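Local coordinates for polyphosphate kinase (Porphyromonas gingivalis, PDB 2O8R), which probably catalyses the reversible transfer of the terminal phosphate of ATP to a growing chain of inorganic polyphosphate, at residues 14-28 against 41-53. The protein carries 3 engineered substitutions. Sequence-based numbering, arbitrary orientation.
Sequences DMSWLSFNERVLMEA and FLSIFSSNLEEFY. With SO4 (sulfate ion), chain D.
Trp-17, Asn-21 and Val-24 of helix 13-29 pack against Phe-52, Asn-48 and Phe-41 of helix 35-63 in a buried antiparallel helix pair, the opening hairpin of the polyphosphate kinase N-terminal domain. The segment axes approach to 8.1 Å at 159°, and the gap is narrower at the Ala-28 end, where the methyl of Ala-28 lets Leu-42 CD1 come close (3.5 Å from Ala-28 CB), than at the Trp-17 end, where two rings are interposed. There the six-membered ring of Trp-17 and the ring of Phe-52 form an offset stack, centroids 4.3 Å apart and planes within 9°. Both have CG anti to the backbone N (chi1 about -172°), which carries each ring across toward the facing helix and alongside the other. Phe-20 CD2 lies over the rim of the opposite indole face.

Midway, two asparagines join the helices. Asn-48 ND2 donates an almost straight bond to Asn-21 OD1 (2.9 Å), and Asn-21 ND2 reaches Phe-45 O (3.0 Å) on a lone pair in the carbonyl plane. That carbonyl also accepts Leu-49 N within its own helix. The Asn-21 amide lies nearly parallel to the Phe-45 ring, whose opposite face receives Leu-25 CD2. Val-24 is a knob among Phe-41, Ile-44, Phe-45 and Asn-48; its CG1 meets the edge of the Phe-41 ring, while Glu-27 CB lies over a face. Leu-25 and Leu-49 also touch helix 83-112.

Asn-48 is a predicted ATP-binding residue, and Phe-20 touches Arg-570, another. With OD1 and ND2 of Asn-21 both engaged, its oxygen probably fixes the rotation of the Asn-48 amide, consistent with a second-shell role if Asn-48 binds ATP as predicted.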
loop_
_atom_site.group_PDB
_atom_site.type_symbol
_atom_site.label_atom_id
_atom_site.label_comp_id
_atom_site.label_asym_id
_atom_site.label_seq_id
_atom_site.Cartn_x
_atom_site.Cartn_y
_atom_site.Cartn_z
ATOM N N ASP A 14 -3.864 -0.725 -33.578
ATOM C CA ASP A 14 -3.645 0.536 -32.865
ATOM C C ASP A 14 -4.635 1.630 -33.240
ATOM O O ASP A 14 -5.089 2.376 -32.380
ATOM C CB ASP A 14 -2.213 1.021 -33.089
ATOM C CG ASP A 14 -1.186 0.032 -32.571
ATOM O OD1 ASP A 14 -1.284 -0.335 -31.387
ATOM O OD2 ASP A 14 -0.299 -0.393 -33.340
HETATM N N MSE A 15 -4.970 1.722 -34.521
HETATM C CA MSE A 15 -6.013 2.628 -34.960
HETATM C C MSE A 15 -7.319 2.236 -34.290
HETATM O O MSE A 15 -8.042 3.077 -33.749
HETATM C CB MSE A 15 -6.171 2.575 -36.481
HETATM C CG MSE A 15 -4.998 3.120 -37.276
HETATM SE SE MSE A 15 -4.086 4.634 -36.431
HETATM C CE MSE A 15 -2.468 3.723 -35.823
ATOM N N SER A 16 -7.600 0.940 -34.322
ATOM C CA SER A 16 -8.725 0.379 -33.617
ATOM C C SER A 16 -8.635 0.701 -32.133
ATOM O O SER A 16 -9.636 1.041 -31.515
ATOM C CB SER A 16 -8.786 -1.128 -33.839
ATOM O OG SER A 16 -9.658 -1.738 -32.917
ATOM N N TRP A 17 -7.443 0.626 -31.555
ATOM C CA TRP A 17 -7.323 0.968 -30.139
ATOM C C TRP A 17 -7.663 2.421 -29.903
ATOM O O TRP A 17 -8.437 2.735 -29.010
ATOM C CB TRP A 17 -5.939 0.682 -29.575
ATOM C CG TRP A 17 -5.896 0.895 -28.091
ATOM C CD1 TRP A 17 -6.164 -0.034 -27.123
ATOM C CD2 TRP A 17 -5.582 2.110 -27.402
ATOM N NE1 TRP A 17 -6.031 0.523 -25.882
ATOM C CE2 TRP A 17 -5.675 1.839 -26.020
ATOM C CE3 TRP A 17 -5.235 3.403 -27.819
ATOM C CZ2 TRP A 17 -5.431 2.812 -25.046
ATOM C CZ3 TRP A 17 -4.987 4.363 -26.856
ATOM C CH2 TRP A 17 -5.091 4.062 -25.478
ATOM N N LEU A 18 -7.077 3.301 -30.708
ATOM C CA LEU A 18 -7.297 4.736 -30.575
ATOM C C LEU A 18 -8.769 5.094 -30.695
ATOM O O LEU A 18 -9.249 6.032 -30.064
ATOM C CB LEU A 18 -6.429 5.509 -31.576
ATOM C CG LEU A 18 -4.945 5.558 -31.176
ATOM C CD1 LEU A 18 -4.046 6.020 -32.318
ATOM C CD2 LEU A 18 -4.732 6.426 -29.935
ATOM N N SER A 19 -9.489 4.304 -31.478
ATOM C CA SER A 19 -10.930 4.437 -31.614
ATOM C C SER A 19 -11.630 4.196 -30.280
ATOM O O SER A 19 -12.588 4.888 -29.927
ATOM C CB SER A 19 -11.432 3.436 -32.658
ATOM O OG SER A 19 -12.805 3.612 -32.917
ATOM N N PHE A 20 -11.134 3.202 -29.547
ATOM C CA PHE A 20 -11.651 2.861 -28.230
ATOM C C PHE A 20 -11.423 4.016 -27.262
ATOM O O PHE A 20 -12.331 4.404 -26.526
ATOM C CB PHE A 20 -11.006 1.560 -27.744
ATOM C CG PHE A 20 -10.948 1.413 -26.259
ATOM C CD1 PHE A 20 -12.108 1.205 -25.518
ATOM C CD2 PHE A 20 -9.721 1.445 -25.597
ATOM C CE1 PHE A 20 -12.056 1.059 -24.139
ATOM C CE2 PHE A 20 -9.650 1.302 -24.216
ATOM C CZ PHE A 20 -10.818 1.106 -23.483
ATOM N N ASN A 21 -10.232 4.596 -27.284
ATOM C CA ASN A 21 -9.966 5.687 -26.367
ATOM C C ASN A 21 -10.726 6.952 -26.746
ATOM O O ASN A 21 -11.065 7.748 -25.873
ATOM C CB ASN A 21 -8.473 5.936 -26.164
ATOM C CG ASN A 21 -8.109 6.101 -24.695
ATOM O OD1 ASN A 21 -8.763 5.545 -23.806
ATOM N ND2 ASN A 21 -7.064 6.868 -24.433
ATOM N N GLU A 22 -11.032 7.109 -28.033
ATOM C CA GLU A 22 -11.967 8.148 -28.480
ATOM C C GLU A 22 -13.338 7.994 -27.795
ATOM O O GLU A 22 -13.918 8.972 -27.325
ATOM C CB GLU A 22 -12.125 8.103 -29.997
ATOM C CG GLU A 22 -13.254 8.964 -30.557
ATOM C CD GLU A 22 -12.778 10.158 -31.388
ATOM O OE1 GLU A 22 -13.644 10.787 -32.038
ATOM O OE2 GLU A 22 -11.560 10.469 -31.402
ATOM N N ARG A 23 -13.843 6.765 -27.721
ATOM C CA ARG A 23 -15.120 6.506 -27.065
ATOM C C ARG A 23 -15.075 6.779 -25.548
ATOM O O ARG A 23 -16.089 7.153 -24.943
ATOM C CB ARG A 23 -15.571 5.080 -27.355
ATOM C CG ARG A 23 -16.811 4.647 -26.601
ATOM C CD ARG A 23 -18.020 5.467 -27.000
ATOM N NE ARG A 23 -19.183 5.096 -26.204
ATOM C CZ ARG A 23 -19.631 5.786 -25.160
ATOM N NH1 ARG A 23 -19.007 6.887 -24.779
ATOM N NH2 ARG A 23 -20.709 5.376 -24.503
ATOM N N VAL A 24 -13.902 6.591 -24.943
ATOM C CA VAL A 24 -13.703 6.932 -23.531
ATOM C C VAL A 24 -13.767 8.454 -23.366
ATOM O O VAL A 24 -14.466 8.971 -22.490
ATOM C CB VAL A 24 -12.367 6.365 -22.985
ATOM C CG1 VAL A 24 -12.166 6.761 -21.535
ATOM C CG2 VAL A 24 -12.358 4.858 -23.096
ATOM N N LEU A 25 -13.059 9.164 -24.240
ATOM C CA LEU A 25 -13.129 10.621 -24.303
ATOM C C LEU A 25 -14.562 11.117 -24.500
ATOM O O LEU A 25 -14.933 12.164 -23.984
ATOM C CB LEU A 25 -12.223 11.156 -25.416
ATOM C CG LEU A 25 -11.953 12.662 -25.443
ATOM C CD1 LEU A 25 -11.773 13.216 -24.050
ATOM C CD2 LEU A 25 -10.727 12.956 -26.272
HETATM N N MSE A 26 -15.365 10.363 -25.243
HETATM C CA MSE A 26 -16.760 10.731 -25.452
HETATM C C MSE A 26 -17.615 10.673 -24.189
HETATM O O MSE A 26 -18.480 11.539 -24.004
HETATM C CB MSE A 26 -17.377 9.896 -26.555
HETATM C CG MSE A 26 -16.968 10.374 -27.922
HETATM SE SE MSE A 26 -17.208 9.026 -29.304
HETATM C CE MSE A 26 -17.016 10.225 -30.849
ATOM N N GLU A 27 -17.380 9.681 -23.322
ATOM C CA GLU A 27 -18.106 9.618 -22.057
ATOM C C GLU A 27 -17.922 10.921 -21.325
ATOM O O GLU A 27 -18.870 11.442 -20.739
ATOM C CB GLU A 27 -17.644 8.473 -21.174
ATOM C CG GLU A 27 -18.252 7.137 -21.532
ATOM C CD GLU A 27 -19.696 7.018 -21.103
ATOM O OE1 GLU A 27 -20.041 7.572 -20.052
ATOM O OE2 GLU A 27 -20.484 6.359 -21.807
ATOM N N ALA A 28 -16.707 11.460 -21.395
ATOM C CA ALA A 28 -16.411 12.742 -20.780
ATOM C C ALA A 28 -17.237 13.887 -21.378
ATOM O O ALA A 28 -17.629 14.801 -20.659
ATOM C CB ALA A 28 -14.951 13.033 -20.884
ATOM N N PHE A 41 -13.774 9.748 -16.442
ATOM C CA PHE A 41 -13.456 9.261 -17.777
ATOM C C PHE A 41 -12.334 10.033 -18.479
ATOM O O PHE A 41 -11.586 9.467 -19.276
ATOM C CB PHE A 41 -14.720 9.133 -18.634
ATOM C CG PHE A 41 -15.382 7.817 -18.475
ATOM C CD1 PHE A 41 -16.216 7.579 -17.403
ATOM C CD2 PHE A 41 -15.103 6.780 -19.347
ATOM C CE1 PHE A 41 -16.800 6.343 -17.219
ATOM C CE2 PHE A 41 -15.680 5.548 -19.166
ATOM C CZ PHE A 41 -16.529 5.329 -18.086
ATOM N N LEU A 42 -12.211 11.312 -18.158
ATOM C CA LEU A 42 -11.094 12.111 -18.625
ATOM C C LEU A 42 -9.817 11.468 -18.079
ATOM O O LEU A 42 -8.893 11.159 -18.827
ATOM C CB LEU A 42 -11.251 13.550 -18.127
ATOM C CG LEU A 42 -11.193 14.766 -19.054
ATOM C CD1 LEU A 42 -11.811 14.490 -20.416
ATOM C CD2 LEU A 42 -11.828 16.017 -18.385
ATOM N N SER A 43 -9.793 11.237 -16.771
ATOM C CA SER A 43 -8.654 10.604 -16.113
ATOM C C SER A 43 -8.296 9.246 -16.742
ATOM O O SER A 43 -7.132 8.989 -17.065
ATOM C CB SER A 43 -8.943 10.470 -14.611
ATOM O OG SER A 43 -8.468 9.243 -14.091
ATOM N N ILE A 44 -9.312 8.402 -16.929
ATOM C CA ILE A 44 -9.159 7.088 -17.550
ATOM C C ILE A 44 -8.518 7.207 -18.924
ATOM O O ILE A 44 -7.541 6.511 -19.213
ATOM C CB ILE A 44 -10.503 6.331 -17.676
ATOM C CG1 ILE A 44 -11.009 5.911 -16.293
ATOM C CG2 ILE A 44 -10.346 5.112 -18.580
ATOM C CD1 ILE A 44 -12.453 5.391 -16.274
ATOM N N PHE A 45 -9.055 8.112 -19.746
ATOM C CA PHE A 45 -8.518 8.369 -21.083
ATOM C C PHE A 45 -7.028 8.676 -21.030
ATOM O O PHE A 45 -6.249 8.180 -21.851
ATOM C CB PHE A 45 -9.261 9.528 -21.744
ATOM C CG PHE A 45 -8.633 10.001 -23.021
ATOM C CD1 PHE A 45 -9.033 9.479 -24.234
ATOM C CD2 PHE A 45 -7.652 10.985 -23.009
ATOM C CE1 PHE A 45 -8.463 9.916 -25.415
ATOM C CE2 PHE A 45 -7.085 11.431 -24.181
ATOM C CZ PHE A 45 -7.483 10.899 -25.389
ATOM N N SER A 46 -6.649 9.500 -20.059
ATOM C CA SER A 46 -5.271 9.899 -19.888
ATOM C C SER A 46 -4.409 8.709 -19.490
ATOM O O SER A 46 -3.330 8.523 -20.061
ATOM C CB SER A 46 -5.158 11.002 -18.840
ATOM O OG SER A 46 -5.864 12.159 -19.236
ATOM N N SER A 47 -4.881 7.910 -18.526
ATOM C CA SER A 47 -4.111 6.732 -18.071
ATOM C C SER A 47 -3.969 5.644 -19.135
ATOM O O SER A 47 -2.930 4.986 -19.211
ATOM C CB SER A 47 -4.676 6.130 -16.775
ATOM O OG SER A 47 -6.082 6.234 -16.742
ATOM N N ASN A 48 -5.013 5.462 -19.946
ATOM C CA ASN A 48 -4.964 4.540 -21.083
ATOM C C ASN A 48 -3.940 4.952 -22.116
ATOM O O ASN A 48 -3.228 4.112 -22.632
ATOM C CB ASN A 48 -6.319 4.431 -21.780
ATOM C CG ASN A 48 -7.383 3.879 -20.889
ATOM O OD1 ASN A 48 -7.097 3.303 -19.831
ATOM N ND2 ASN A 48 -8.628 4.056 -21.298
ATOM N N LEU A 49 -3.889 6.245 -22.423
ATOM C CA LEU A 49 -2.963 6.763 -23.417
ATOM C C LEU A 49 -1.534 6.732 -22.877
ATOM O O LEU A 49 -0.564 6.716 -23.632
ATOM C CB LEU A 49 -3.361 8.175 -23.820
ATOM C CG LEU A 49 -2.602 8.781 -24.997
ATOM C CD1 LEU A 49 -2.698 7.862 -26.206
ATOM C CD2 LEU A 49 -3.117 10.174 -25.324
ATOM N N GLU A 50 -1.406 6.697 -21.560
ATOM C CA GLU A 50 -0.095 6.576 -20.954
ATOM C C GLU A 50 0.422 5.161 -21.169
ATOM O O GLU A 50 1.576 4.966 -21.536
ATOM C CB GLU A 50 -0.166 6.926 -19.470
ATOM C CG GLU A 50 1.161 6.866 -18.736
ATOM C CD GLU A 50 2.145 7.932 -19.178
ATOM O OE1 GLU A 50 1.767 9.122 -19.277
ATOM O OE2 GLU A 50 3.312 7.574 -19.416
ATOM N N GLU A 51 -0.460 4.186 -20.962
ATOM C CA GLU A 51 -0.151 2.769 -21.131
ATOM C C GLU A 51 0.171 2.441 -22.590
ATOM O O GLU A 51 1.170 1.788 -22.880
ATOM C CB GLU A 51 -1.327 1.924 -20.624
ATOM C CG GLU A 51 -1.159 0.415 -20.749
ATOM C CD GLU A 51 -0.261 -0.187 -19.678
ATOM O OE1 GLU A 51 -0.007 0.473 -18.646
ATOM O OE2 GLU A 51 0.189 -1.336 -19.866
ATOM N N PHE A 52 -0.677 2.922 -23.493
ATOM C CA PHE A 52 -0.473 2.828 -24.928
ATOM C C PHE A 52 0.891 3.357 -25.319
ATOM O O PHE A 52 1.618 2.707 -26.062
ATOM C CB PHE A 52 -1.543 3.636 -25.646
ATOM C CG PHE A 52 -1.557 3.466 -27.145
ATOM C CD1 PHE A 52 -2.074 2.312 -27.726
ATOM C CD2 PHE A 52 -1.098 4.488 -27.978
ATOM C CE1 PHE A 52 -2.126 2.174 -29.112
ATOM C CE2 PHE A 52 -1.141 4.358 -29.361
ATOM C CZ PHE A 52 -1.661 3.198 -29.932
ATOM N N TYR A 53 1.247 4.535 -24.826
ATOM C CA TYR A 53 2.558 5.077 -25.144
ATOM C C TYR A 53 3.703 4.185 -24.645
ATOM O O TYR A 53 4.596 3.851 -25.423
ATOM C CB TYR A 53 2.697 6.530 -24.676
ATOM C CG TYR A 53 2.396 7.531 -25.770
ATOM C CD1 TYR A 53 1.087 7.900 -26.067
ATOM C CD2 TYR A 53 3.420 8.089 -26.529
ATOM C CE1 TYR A 53 0.803 8.814 -27.078
ATOM C CE2 TYR A 53 3.143 9.003 -27.544
ATOM C CZ TYR A 53 1.832 9.361 -27.805
ATOM O OH TYR A 53 1.556 10.252 -28.808
HETATM S S SO4 D . -3.793 14.605 -21.430
HETATM O O1 SO4 D . -5.014 13.903 -21.050
HETATM O O2 SO4 D . -4.127 15.955 -21.875
HETATM O O3 SO4 D . -2.873 14.679 -20.286
HETATM O O4 SO4 D . -3.180 13.890 -22.548
#